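Local coordinates for protein endoglucanase (Uncultured bacterium, PDB 3X17) that hydrolyses internal beta-1,4-glucosidic bonds of cellulose as a glycoside hydrolase family 9 endoglucanase carrying an N-terminal Ig-like domain, at residues Y121-S126 with D544-L549; L129-V134 with L212-N217; A192-A197 with P220-E225; A285-A290 with Y384-T389. All blocks are in the same frame, centred on the assembly; numbering follows the deposited sequence.

Contact 1: residues Y121-S126 with D544-L549; sequences YAAARS and DYNAPL
Asn546 reaches from helix 543-558 to the backbone of helix 115-130, where its ND2 donates to Ala123 O at 3.0 Å. The carbonyl oxygen lies close to the amide plane of Asn546, while ND2 sits slightly tilted from the carbonyl plane of Ala123. The same oxygen takes a second bond from its own helix: Ser126 OG, one turn on, donates to Ala123 O at 2.8 Å from above the carbonyl plane. That is possible because the serine holds OG between its backbone N and carbonyl carbon (chi1 80°), folded back over the preceding turn. Ser126 OG thereby comes within 3.1 Å of Asn546 ND2, but the angle is too poor for a bond. Beside this polar spot, Leu549 swings CG away from its backbone N (chi1 175°), which brings CD2 to 3.8 Å from Ala123 CB. The axes of the two short segments come to 9.4 Å of each other, with Ala123 between them and their directions 143° apart. Helix 543-558 is kinked at Pro548, whose nitrogen carries no hydrogen for the preceding turn. The stronger hold on Asn546 comes from a loop, ND2 giving to Gly505 O and OD1 accepting from Leu507 N. In this buried core of the (alpha/alpha)6 barrel, the amide thus has both ends satisfied, which probably settles which end is nitrogen, and it joins two helices far apart in sequence to a loop.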
loop_
_atom_site.group_PDB
_atom_site.type_symbol
_atom_site.label_atom_id
_atom_site.label_comp_id
_atom_site.label_asym_id
_atom_site.label_seq_id
_atom_site.Cartn_x
_atom_site.Cartn_y
_atom_site.Cartn_z
ATOM N N TYR A 121 -8.150 -9.747 4.395
ATOM C CA TYR A 121 -8.680 -9.521 5.744
ATOM C C TYR A 121 -7.639 -8.843 6.641
ATOM O O TYR A 121 -7.921 -7.859 7.306
ATOM C CB TYR A 121 -9.101 -10.863 6.366
ATOM C CG TYR A 121 -9.614 -10.773 7.790
ATOM C CD1 TYR A 121 -10.927 -10.410 8.057
ATOM C CD2 TYR A 121 -8.800 -11.113 8.871
ATOM C CE1 TYR A 121 -11.402 -10.321 9.372
ATOM C CE2 TYR A 121 -9.274 -11.069 10.200
ATOM C CZ TYR A 121 -10.582 -10.688 10.432
ATOM O OH TYR A 121 -11.064 -10.622 11.721
ATOM N N ALA A 122 -6.450 -9.425 6.703
ATOM C CA ALA A 122 -5.478 -8.988 7.675
ATOM C C ALA A 122 -5.043 -7.567 7.293
ATOM O O ALA A 122 -4.875 -6.694 8.154
ATOM C CB ALA A 122 -4.261 -9.947 7.663
ATOM N N ALA A 123 -4.797 -7.366 6.004
ATOM C CA ALA A 123 -4.274 -6.094 5.533
ATOM C C ALA A 123 -5.286 -5.004 5.732
ATOM O O ALA A 123 -4.916 -3.902 6.070
ATOM C CB ALA A 123 -3.888 -6.177 4.056
ATOM N N ALA A 124 -6.536 -5.267 5.353
ATOM C CA ALA A 124 -7.614 -4.294 5.528
ATOM C C ALA A 124 -7.913 -4.010 7.012
ATOM O O ALA A 124 -8.124 -2.861 7.407
ATOM C CB ALA A 124 -8.873 -4.752 4.807
ATOM N N ARG A 125 -7.992 -5.048 7.828
ATOM C CA ARG A 125 -8.331 -4.878 9.230
ATOM C C ARG A 125 -7.242 -4.183 10.029
ATOM O O ARG A 125 -7.497 -3.632 11.033
ATOM C CB ARG A 125 -8.800 -6.165 9.928
ATOM C CG ARG A 125 -9.826 -5.873 11.047
ATOM C CD ARG A 125 -10.606 -7.052 11.655
ATOM N NE ARG A 125 -9.846 -7.533 12.757
ATOM C CZ ARG A 125 -10.142 -7.430 14.028
ATOM N NH1 ARG A 125 -11.269 -6.936 14.433
ATOM N NH2 ARG A 125 -9.281 -7.867 14.875
ATOM N N SER A 126 -6.029 -4.199 9.531
ATOM C CA SER A 126 -4.933 -3.511 10.189
ATOM C C SER A 126 -5.209 -2.014 10.378
ATOM O O SER A 126 -4.818 -1.449 11.391
ATOM C CB SER A 126 -3.625 -3.749 9.422
ATOM O OG SER A 126 -3.512 -2.906 8.297
ATOM N N ASP A 544 0.036 4.067 3.797
ATOM C CA ASP A 544 0.124 4.108 2.333
ATOM C C ASP A 544 0.826 2.869 1.741
ATOM O O ASP A 544 0.754 2.628 0.542
ATOM C CB ASP A 544 0.733 5.426 1.827
ATOM C CG ASP A 544 2.188 5.589 2.220
ATOM O OD1 ASP A 544 2.504 5.332 3.396
ATOM O OD2 ASP A 544 3.019 5.974 1.359
ATOM N N TYR A 545 1.431 2.041 2.589
ATOM C CA TYR A 545 2.019 0.793 2.124
ATOM C C TYR A 545 0.915 -0.258 2.007
ATOM O O TYR A 545 0.869 -1.013 1.048
ATOM C CB TYR A 545 3.074 0.275 3.095
ATOM C CG TYR A 545 4.260 1.193 3.340
ATOM C CD1 TYR A 545 4.508 2.318 2.527
ATOM C CD2 TYR A 545 5.222 0.836 4.276
ATOM C CE1 TYR A 545 5.661 3.099 2.727
ATOM C CE2 TYR A 545 6.329 1.610 4.505
ATOM C CZ TYR A 545 6.544 2.743 3.754
ATOM O OH TYR A 545 7.710 3.430 3.972
ATOM N N ASN A 546 0.030 -0.276 2.996
ATOM C CA ASN A 546 -1.067 -1.214 3.057
ATOM C C ASN A 546 -2.127 -0.999 1.987
ATOM O O ASN A 546 -2.891 -1.908 1.658
ATOM C CB ASN A 546 -1.683 -1.211 4.461
ATOM C CG ASN A 546 -1.158 -2.357 5.311
ATOM O OD1 ASN A 546 0.046 -2.467 5.495
ATOM N ND2 ASN A 546 -2.031 -3.320 5.645
ATOM N N ALA A 547 -2.195 0.217 1.470
ATOM C CA ALA A 547 -3.255 0.581 0.533
ATOM C C ALA A 547 -3.132 -0.200 -0.782
ATOM O O ALA A 547 -4.096 -0.776 -1.238
ATOM C CB ALA A 547 -3.241 2.075 0.277
ATOM N N PRO A 548 -1.934 -0.215 -1.402
ATOM C CA PRO A 548 -1.848 -1.014 -2.628
ATOM C C PRO A 548 -1.830 -2.512 -2.326
ATOM O O PRO A 548 -2.176 -3.318 -3.196
ATOM C CB PRO A 548 -0.512 -0.561 -3.264
ATOM C CG PRO A 548 0.296 -0.022 -2.100
ATOM C CD PRO A 548 -0.727 0.607 -1.180
ATOM N N LEU A 549 -1.411 -2.892 -1.117
ATOM C CA LEU A 549 -1.533 -4.284 -0.695
ATOM C C LEU A 549 -2.997 -4.745 -0.672
ATOM O O LEU A 549 -3.323 -5.817 -1.171
ATOM C CB LEU A 549 -0.840 -4.545 0.662
ATOM C CG LEU A 549 -1.019 -5.946 1.261
ATOM C CD1 LEU A 549 -0.541 -7.070 0.311
ATOM C CD2 LEU A 549 -0.360 -6.078 2.661
#

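Contact 2: residues L129-V134 with L212-N217; sequences LQRCGV and LPESGN. With CA (calcium ion), chain D; ZN (zinc ion), chain C.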
loop_
_atom_site.group_PDB
_atom_site.type_symbol
_atom_site.label_atom_id
_atom_site.label_comp_id
_atom_site.label_asym_id
_atom_site.label_seq_id
_atom_site.Cartn_x
_atom_site.Cartn_y
_atom_site.Cartn_z
ATOM N N LEU A 129 -6.861 -1.303 13.483
ATOM C CA LEU A 129 -5.971 -1.463 14.621
ATOM C C LEU A 129 -5.021 -0.257 14.729
ATOM O O LEU A 129 -4.314 -0.088 15.732
ATOM C CB LEU A 129 -5.174 -2.754 14.438
ATOM C CG LEU A 129 -5.750 -4.071 14.974
ATOM C CD1 LEU A 129 -7.207 -4.022 15.484
ATOM C CD2 LEU A 129 -5.457 -5.258 14.094
ATOM N N GLN A 130 -4.997 0.557 13.680
ATOM C CA GLN A 130 -4.223 1.806 13.656
ATOM C C GLN A 130 -5.040 3.042 14.040
ATOM O O GLN A 130 -4.502 4.150 14.073
ATOM C CB GLN A 130 -3.627 2.034 12.264
ATOM C CG GLN A 130 -2.570 1.019 11.839
ATOM C CD GLN A 130 -1.195 1.325 12.397
ATOM O OE1 GLN A 130 -0.652 0.562 13.195
ATOM N NE2 GLN A 130 -0.655 2.479 12.036
ATOM N N ARG A 131 -6.346 2.891 14.228
ATOM C CA ARG A 131 -7.203 4.044 14.541
ATOM C C ARG A 131 -6.742 4.828 15.771
ATOM O O ARG A 131 -6.220 4.257 16.719
ATOM C CB ARG A 131 -8.651 3.632 14.733
ATOM C CG ARG A 131 -9.362 3.171 13.464
ATOM C CD ARG A 131 -10.862 2.786 13.764
ATOM N NE ARG A 131 -11.512 2.182 12.593
ATOM C CZ ARG A 131 -12.807 1.859 12.530
ATOM N NH1 ARG A 131 -13.599 2.056 13.583
ATOM N NH2 ARG A 131 -13.319 1.342 11.408
ATOM N N CYS A 132 -6.879 6.148 15.704
ATOM C CA CYS A 132 -6.424 7.047 16.761
ATOM C C CYS A 132 -7.663 7.655 17.389
ATOM O O CYS A 132 -8.677 7.831 16.711
ATOM C CB CYS A 132 -5.583 8.159 16.152
ATOM S SG CYS A 132 -4.883 9.416 17.269
ATOM N N GLY A 133 -7.619 7.888 18.700
ATOM C CA GLY A 133 -8.676 8.649 19.341
ATOM C C GLY A 133 -9.815 7.771 19.829
ATOM O O GLY A 133 -10.933 8.239 20.033
ATOM N N VAL A 134 -9.562 6.480 19.964
ATOM C CA VAL A 134 -10.624 5.578 20.368
ATOM C C VAL A 134 -10.012 4.375 21.061
ATOM O O VAL A 134 -8.958 3.896 20.647
ATOM C CB VAL A 134 -11.466 5.122 19.157
ATOM C CG1 VAL A 134 -10.584 4.357 18.127
ATOM C CG2 VAL A 134 -12.658 4.269 19.640
ATOM N N LEU A 212 -15.594 -5.253 12.742
ATOM C CA LEU A 212 -15.408 -3.877 13.188
ATOM C C LEU A 212 -16.553 -3.457 14.130
ATOM O O LEU A 212 -17.603 -4.102 14.161
ATOM C CB LEU A 212 -15.405 -2.952 11.966
ATOM C CG LEU A 212 -14.297 -3.118 10.925
ATOM C CD1 LEU A 212 -14.461 -2.091 9.815
ATOM C CD2 LEU A 212 -12.938 -2.974 11.567
ATOM N N PRO A 213 -16.417 -2.294 14.778
ATOM C CA PRO A 213 -17.576 -1.717 15.468
ATOM C C PRO A 213 -18.726 -1.449 14.493
ATOM O O PRO A 213 -19.898 -1.459 14.896
ATOM C CB PRO A 213 -17.039 -0.381 16.016
ATOM C CG PRO A 213 -15.551 -0.573 16.086
ATOM C CD PRO A 213 -15.232 -1.429 14.877
ATOM N N GLU A 214 -18.396 -1.203 13.222
ATOM C CA GLU A 214 -19.421 -0.919 12.222
ATOM C C GLU A 214 -19.939 -2.164 11.483
ATOM O O GLU A 214 -20.776 -2.055 10.589
ATOM C CB GLU A 214 -18.940 0.175 11.241
ATOM C CG GLU A 214 -18.426 1.486 11.940
ATOM C CD GLU A 214 -16.904 1.510 12.278
ATOM O OE1 GLU A 214 -16.222 0.469 12.267
ATOM O OE2 GLU A 214 -16.384 2.601 12.569
ATOM N N SER A 215 -19.415 -3.336 11.825
ATOM C CA SER A 215 -19.842 -4.575 11.198
ATOM C C SER A 215 -21.340 -4.780 11.438
ATOM O O SER A 215 -21.783 -4.784 12.578
ATOM C CB SER A 215 -19.082 -5.757 11.799
ATOM O OG SER A 215 -17.726 -5.785 11.367
ATOM N N GLY A 216 -22.123 -4.904 10.371
ATOM C CA GLY A 216 -23.542 -5.205 10.524
ATOM C C GLY A 216 -24.427 -3.978 10.409
ATOM O O GLY A 216 -25.607 -4.048 10.706
ATOM N N ASN A 217 -23.876 -2.869 9.914
ATOM C CA ASN A 217 -24.664 -1.677 9.652
ATOM C C ASN A 217 -25.164 -1.636 8.210
ATOM O O ASN A 217 -25.716 -0.631 7.776
ATOM C CB ASN A 217 -23.814 -0.425 9.908
ATOM C CG ASN A 217 -22.650 -0.307 8.919
ATOM O OD1 ASN A 217 -22.448 -1.194 8.079
ATOM N ND2 ASN A 217 -21.875 0.762 9.032
HETATM CA CA CA D . -20.417 -2.559 7.934
HETATM ZN ZN ZN C . -3.726 8.227 18.657
#
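Arg131 and Glu214 come at each other from opposite directions, and the guanidinium grips the carboxylate end-on with two nitrogens. NH1 of Arg131 donates to Glu214 OE2 at 3.0 Å, using the syn lone pair of that oxygen, and NH2 of Arg131 donates to OE1 at 3.2 Å. The two planes stand 66° apart, with OE1 in the guanidinium plane and OE2 tilted out of it. A weak third bond runs from NH1 to OE1. Arg131 is extended from CG to NE, which carries its charge to the loop, whereas Glu214, bent at chi2 (90°), turns its carboxylate back to meet it. Leu212 CD1 lies 4.0 Å from Arg131 NH2, and the Pro213 ring touches NH1. Leu212 to Ser215 form a type I beta turn, reinforced by a 2.6 Å bond from Leu212 N to Ser215 OG. A type II turn, Glu214 to Asn217, follows directly; Glu214 O and Asn217 OD1 both bind calcium. Cys132 SG binds zinc at 2.2 Å, with Asp148, His149 and His175 completing that site. Arg131 NH2 has a further salt bridge to Glu225, on helix 221-235. A methionine in its place would probably leave the carboxylates of Glu214 and Glu225 without the cation they share. The buried guanidinium between two acids probably favours their charged forms, and it ties the zinc-binding segment after helix 115-130 to the calcium-binding loop.

Contact 3: residues A192-A197 with P220-E225; sequences AQLLKA and PDILDE. With CA (calcium ion), chain D.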
loop_
_atom_site.group_PDB
_atom_site.type_symbol
_atom_site.label_atom_id
_atom_site.label_comp_id
_atom_site.label_asym_id
_atom_site.label_seq_id
_atom_site.Cartn_x
_atom_site.Cartn_y
_atom_site.Cartn_z
ATOM N N ALA A 192 -8.286 6.859 -0.875
ATOM C CA ALA A 192 -8.600 6.764 -2.320
ATOM C C ALA A 192 -8.318 5.367 -2.826
ATOM O O ALA A 192 -9.075 4.844 -3.635
ATOM C CB ALA A 192 -7.783 7.771 -3.122
ATOM N N GLN A 193 -7.189 4.795 -2.411
ATOM C CA GLN A 193 -6.804 3.484 -2.896
ATOM C C GLN A 193 -7.663 2.348 -2.319
ATOM O O GLN A 193 -8.028 1.424 -3.034
ATOM C CB GLN A 193 -5.310 3.211 -2.709
ATOM C CG GLN A 193 -4.392 4.037 -3.572
ATOM C CD GLN A 193 -2.917 3.827 -3.217
ATOM O OE1 GLN A 193 -2.238 2.983 -3.795
ATOM N NE2 GLN A 193 -2.414 4.627 -2.286
ATOM N N LEU A 194 -8.043 2.429 -1.052
ATOM C CA LEU A 194 -9.024 1.467 -0.539
ATOM C C LEU A 194 -10.350 1.603 -1.291
ATOM O O LEU A 194 -11.007 0.604 -1.617
ATOM C CB LEU A 194 -9.229 1.624 0.973
ATOM C CG LEU A 194 -7.967 1.547 1.851
ATOM C CD1 LEU A 194 -8.357 1.792 3.331
ATOM C CD2 LEU A 194 -7.198 0.202 1.727
ATOM N N LEU A 195 -10.717 2.832 -1.622
ATOM C CA LEU A 195 -11.987 3.059 -2.291
ATOM C C LEU A 195 -11.967 2.374 -3.653
ATOM O O LEU A 195 -12.955 1.764 -4.074
ATOM C CB LEU A 195 -12.251 4.560 -2.485
ATOM C CG LEU A 195 -12.918 5.299 -1.319
ATOM C CD1 LEU A 195 -12.892 6.793 -1.620
ATOM C CD2 LEU A 195 -14.365 4.837 -1.092
ATOM N N LYS A 196 -10.832 2.475 -4.337
ATOM C CA LYS A 196 -10.691 1.929 -5.687
ATOM C C LYS A 196 -10.681 0.414 -5.643
ATOM O O LYS A 196 -11.175 -0.235 -6.558
ATOM C CB LYS A 196 -9.378 2.439 -6.296
ATOM C CG LYS A 196 -9.330 2.406 -7.790
ATOM C CD LYS A 196 -10.484 3.196 -8.409
ATOM C CE LYS A 196 -10.765 2.641 -9.808
ATOM N NZ LYS A 196 -12.067 3.177 -10.321
ATOM N N ALA A 197 -10.005 -0.151 -4.638
ATOM C CA ALA A 197 -10.083 -1.580 -4.387
ATOM C C ALA A 197 -11.548 -2.022 -4.302
ATOM O O ALA A 197 -11.920 -3.065 -4.846
ATOM C CB ALA A 197 -9.357 -1.947 -3.099
ATOM N N PRO A 220 -20.455 -2.253 3.388
ATOM C CA PRO A 220 -19.203 -3.014 3.396
ATOM C C PRO A 220 -18.201 -2.411 4.366
ATOM O O PRO A 220 -18.031 -1.194 4.382
ATOM C CB PRO A 220 -18.707 -2.868 1.954
ATOM C CG PRO A 220 -20.015 -2.714 1.164
ATOM C CD PRO A 220 -20.785 -1.763 2.044
ATOM N N ASP A 221 -17.588 -3.248 5.194
ATOM C CA ASP A 221 -16.727 -2.798 6.277
ATOM C C ASP A 221 -15.562 -1.968 5.748
ATOM O O ASP A 221 -15.114 -1.052 6.412
ATOM C CB ASP A 221 -16.187 -4.000 7.069
ATOM C CG ASP A 221 -17.206 -4.552 8.036
ATOM O OD1 ASP A 221 -18.338 -4.040 8.031
ATOM O OD2 ASP A 221 -16.899 -5.519 8.757
ATOM N N ILE A 222 -15.029 -2.330 4.585
ATOM C CA ILE A 222 -13.913 -1.572 4.003
ATOM C C ILE A 222 -14.339 -0.117 3.825
ATOM O O ILE A 222 -13.554 0.790 4.072
ATOM C CB ILE A 222 -13.423 -2.148 2.634
ATOM C CG1 ILE A 222 -12.129 -1.428 2.160
ATOM C CG2 ILE A 222 -14.485 -1.959 1.576
ATOM C CD1 ILE A 222 -10.938 -1.598 3.095
ATOM N N LEU A 223 -15.625 0.110 3.540
ATOM C CA LEU A 223 -16.157 1.479 3.416
ATOM C C LEU A 223 -16.365 2.166 4.765
ATOM O O LEU A 223 -16.070 3.339 4.909
ATOM C CB LEU A 223 -17.461 1.512 2.600
ATOM C CG LEU A 223 -17.328 1.006 1.155
ATOM C CD1 LEU A 223 -18.620 1.217 0.390
ATOM C CD2 LEU A 223 -16.148 1.665 0.458
ATOM N N ASP A 224 -16.762 1.417 5.781
ATOM C CA ASP A 224 -16.718 1.947 7.137
ATOM C C ASP A 224 -15.305 2.369 7.514
ATOM O O ASP A 224 -15.119 3.417 8.123
ATOM C CB ASP A 224 -17.257 0.947 8.147
ATOM C CG ASP A 224 -18.738 0.683 7.956
ATOM O OD1 ASP A 224 -19.521 1.656 7.798
ATOM O OD2 ASP A 224 -19.086 -0.503 7.833
ATOM N N GLU A 225 -14.302 1.567 7.155
ATOM C CA GLU A 225 -12.943 1.949 7.534
ATOM C C GLU A 225 -12.552 3.240 6.816
ATOM O O GLU A 225 -12.042 4.171 7.440
ATOM C CB GLU A 225 -11.920 0.861 7.225
ATOM C CG GLU A 225 -10.551 1.154 7.890
ATOM C CD GLU A 225 -10.649 1.108 9.421
ATOM O OE1 GLU A 225 -11.323 0.181 9.936
ATOM O OE2 GLU A 225 -10.126 2.028 10.089
HETATM CA CA CA D . -20.417 -2.559 7.934
#
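Ile222, on the first turn of helix 221-235, lays its long branch against Leu194 of helix 184-200. The CB of Ile222 already points toward that helix but stays 5.9 Å from Leu194 CB. Because CG1 is anti to the backbone N (chi1 -172°), the chain keeps advancing, and Ile222 CG1 comes to 4.4 Å from Leu194 CB. A turn at CG1 (chi2 62°) sets the terminal CD1, which closes to 4.2 Å from Leu194 CB and also meets Ala124 of helix 115-130, so the tip sits where three helices converge. The short branch, CG2, makes no close approach to residues 192-197. One residue along on each helix, Leu195 and Leu223 make the second contact, CD2 to CD2 at 4.0 Å, their side chains crossing at about a right angle. The CB of Leu195 points away from helix 221-235, and its methyl end comes back toward Leu223. Pro220, at the N-cap position, starts that helix, its carbonyl O accepting from both Leu223 N and Asp224 N. Asp221 OD1 and Asp224 OD2, the latter at 2.5 Å, bind the calcium ion together with Asp207, Glu214, Asn217 and Val219. The helix start therefore divides its chemistry: helix 221-235 meets helix 184-200 through aliphatic groups alone in these segments, while its first turn supplies two calcium ligands.

Contact 4: residues A285-A290 with Y384-T389; sequences AARIFA and YFDYVT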
loop_
_atom_site.group_PDB
_atom_site.type_symbol
_atom_site.label_atom_id
_atom_site.label_comp_id
_atom_site.label_asym_id
_atom_site.label_seq_id
_atom_site.Cartn_x
_atom_site.Cartn_y
_atom_site.Cartn_z
ATOM N N ALA A 285 -15.453 9.324 -2.803
ATOM C CA ALA A 285 -16.347 8.711 -1.818
ATOM C C ALA A 285 -17.778 9.097 -2.142
ATOM O O ALA A 285 -18.717 8.329 -1.877
ATOM C CB ALA A 285 -15.988 9.168 -0.401
ATOM N N ALA A 286 -17.946 10.313 -2.660
ATOM C CA ALA A 286 -19.273 10.783 -3.041
ATOM C C ALA A 286 -19.884 9.835 -4.081
ATOM O O ALA A 286 -21.077 9.550 -4.037
ATOM C CB ALA A 286 -19.205 12.214 -3.576
ATOM N N ARG A 287 -19.075 9.341 -4.985
ATOM C CA ARG A 287 -19.528 8.457 -6.016
ATOM C C ARG A 287 -19.759 7.088 -5.436
ATOM O O ARG A 287 -20.715 6.452 -5.734
ATOM C CB ARG A 287 -18.510 8.391 -7.153
ATOM C CG ARG A 287 -18.667 7.240 -8.102
ATOM C CD ARG A 287 -17.346 6.637 -8.480
ATOM N NE ARG A 287 -16.433 7.670 -8.837
ATOM C CZ ARG A 287 -15.116 7.619 -8.771
ATOM N NH1 ARG A 287 -14.478 6.557 -8.388
ATOM N NH2 ARG A 287 -14.449 8.672 -9.131
ATOM N N ILE A 288 -18.866 6.648 -4.591
ATOM C CA ILE A 288 -18.873 5.260 -4.188
ATOM C C ILE A 288 -19.873 4.987 -3.053
ATOM O O ILE A 288 -20.432 3.886 -2.970
ATOM C CB ILE A 288 -17.438 4.784 -3.845
ATOM C CG1 ILE A 288 -16.605 4.654 -5.114
ATOM C CG2 ILE A 288 -17.437 3.471 -3.127
ATOM C CD1 ILE A 288 -15.120 4.548 -4.835
ATOM N N PHE A 289 -20.102 5.969 -2.177
ATOM C CA PHE A 289 -20.941 5.730 -0.982
ATOM C C PHE A 289 -22.400 5.962 -1.329
ATOM O O PHE A 289 -23.256 5.816 -0.467
ATOM C CB PHE A 289 -20.573 6.674 0.185
ATOM C CG PHE A 289 -19.472 6.166 1.058
ATOM C CD1 PHE A 289 -18.143 6.371 0.706
ATOM C CD2 PHE A 289 -19.764 5.510 2.260
ATOM C CE1 PHE A 289 -17.108 5.875 1.502
ATOM C CE2 PHE A 289 -18.733 5.013 3.066
ATOM C CZ PHE A 289 -17.402 5.229 2.696
ATOM N N ALA A 290 -22.664 6.456 -2.540
ATOM C CA ALA A 290 -24.021 6.867 -2.910
ATOM C C ALA A 290 -25.127 5.812 -2.661
ATOM O O ALA A 290 -26.166 6.153 -2.119
ATOM C CB ALA A 290 -24.077 7.391 -4.351
ATOM N N TYR A 384 -6.041 9.420 -14.156
ATOM C CA TYR A 384 -5.966 8.805 -15.485
ATOM C C TYR A 384 -7.008 7.704 -15.603
ATOM O O TYR A 384 -7.811 7.700 -16.528
ATOM C CB TYR A 384 -4.584 8.190 -15.706
ATOM C CG TYR A 384 -3.564 9.148 -16.249
ATOM C CD1 TYR A 384 -2.885 10.037 -15.413
ATOM C CD2 TYR A 384 -3.189 9.087 -17.586
ATOM C CE1 TYR A 384 -1.895 10.900 -15.925
ATOM C CE2 TYR A 384 -2.202 9.908 -18.087
ATOM C CZ TYR A 384 -1.576 10.826 -17.272
ATOM O OH TYR A 384 -0.585 11.614 -17.818
ATOM N N PHE A 385 -7.016 6.796 -14.628
ATOM C CA PHE A 385 -7.842 5.599 -14.703
ATOM C C PHE A 385 -9.315 5.946 -14.587
ATOM O O PHE A 385 -10.142 5.352 -15.266
ATOM C CB PHE A 385 -7.446 4.590 -13.620
ATOM C CG PHE A 385 -8.058 3.213 -13.805
ATOM C CD1 PHE A 385 -7.573 2.338 -14.796
ATOM C CD2 PHE A 385 -9.136 2.812 -13.028
ATOM C CE1 PHE A 385 -8.176 1.105 -15.010
ATOM C CE2 PHE A 385 -9.701 1.556 -13.195
ATOM C CZ PHE A 385 -9.212 0.692 -14.190
ATOM N N ASP A 386 -9.649 6.875 -13.688
ATOM C CA ASP A 386 -11.051 7.165 -13.381
ATOM C C ASP A 386 -11.681 7.988 -14.499
ATOM O O ASP A 386 -12.832 7.768 -14.878
ATOM C CB ASP A 386 -11.188 7.906 -12.048
ATOM C CG ASP A 386 -11.160 6.963 -10.862
ATOM O OD1 ASP A 386 -11.116 5.728 -11.097
ATOM O OD2 ASP A 386 -11.097 7.443 -9.705
ATOM N N TYR A 387 -10.911 8.911 -15.053
ATOM C CA TYR A 387 -11.315 9.585 -16.278
ATOM C C TYR A 387 -11.664 8.617 -17.446
ATOM O O TYR A 387 -12.775 8.658 -17.978
ATOM C CB TYR A 387 -10.227 10.548 -16.733
ATOM C CG TYR A 387 -10.666 11.437 -17.892
ATOM C CD1 TYR A 387 -10.906 10.896 -19.162
ATOM C CD2 TYR A 387 -10.762 12.816 -17.732
ATOM C CE1 TYR A 387 -11.265 11.706 -20.236
ATOM C CE2 TYR A 387 -11.108 13.642 -18.800
ATOM C CZ TYR A 387 -11.386 13.080 -20.045
ATOM O OH TYR A 387 -11.762 13.910 -21.094
ATOM N N VAL A 388 -10.702 7.766 -17.825
ATOM C CA VAL A 388 -10.902 6.730 -18.834
ATOM C C VAL A 388 -12.098 5.809 -18.521
ATOM O O VAL A 388 -12.967 5.625 -19.374
ATOM C CB VAL A 388 -9.577 5.911 -19.113
ATOM C CG1 VAL A 388 -9.862 4.711 -19.996
ATOM C CG2 VAL A 388 -8.501 6.812 -19.790
ATOM N N THR A 389 -12.195 5.285 -17.297
ATOM C CA THR A 389 -13.209 4.257 -17.004
ATOM C C THR A 389 -14.548 4.770 -16.504
ATOM O O THR A 389 -15.514 4.020 -16.478
ATOM C CB THR A 389 -12.719 3.195 -16.051
ATOM O OG1 THR A 389 -12.393 3.800 -14.777
ATOM C CG2 THR A 389 -11.483 2.494 -16.658
#
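Arg287 NH2 lies between two acids, making a salt bridge to Glu346 and a long one, 3.6 Å, to Asp386 OD2. The pair links helix 272-288 to helix 381-390 in the (alpha/alpha)6 barrel, where the nearest CA atoms, those of Arg287 and Asp386, are 11.3 Å apart. A side chain bent at chi2 and chi3 carries the guanidinium across that span. Asp386 OD2 lies at its edge, near its plane and almost equally far from the two terminal nitrogens, with Arg287 NH1 at 3.7 Å. The carboxylate is turned nearly perpendicular, the planes 87° apart, and no hydrogen bond forms, so the attraction is mainly electrostatic. Each partner has closer company elsewhere. Lys196 of helix 184-200 pairs with Asp386 OD1, and Glu199 of that helix takes Arg287 NH1, giving a charge network over several helices. A leucine here would remove the guanidinium, and Glu346 would probably be left without this positive partner, with Glu199 and Asp386 each losing one of theirs. The residue before Asp386, Phe385, stacks its ring on Phe448 of helix 435-452 and carries Thr389 CG2 over one face, 3.8 Å above the plane and offset toward the rim. The hydroxyl of the same threonine turns back: Thr389 OG1 donates to Phe385 O at 2.8 Å, from the opposite face of the carbonyl plane to Thr389 N, which bonds to the same oxygen.

Overall arrangement
All four contacts belong to the glycoside hydrolase family 9 region. Contacts 1 and 2 share helix 115-130, their centres 15 Å apart, and Arg125 CG touches Leu212 CD2 at 4.3 Å. Contact 3 sits between the others. Its centre is 10 Å from that of contact 1, where Gln193 packs on Ala547 and Pro548 and Ala124 CB lies 4.1 Å from Ile222 CD1. It meets contact 2 through the Arg131 NH2 to Glu225 OE1 salt bridge of 2.7 Å. Contacts 2 and 3 also hold the same calcium ion, while zinc belongs to contact 2. Lys196 NZ, 2.8 Å from Asp386 OD1, joins contact 3 to contact 4, whereas contacts 1 and 4 stay about 13 Å apart at their nearest atoms.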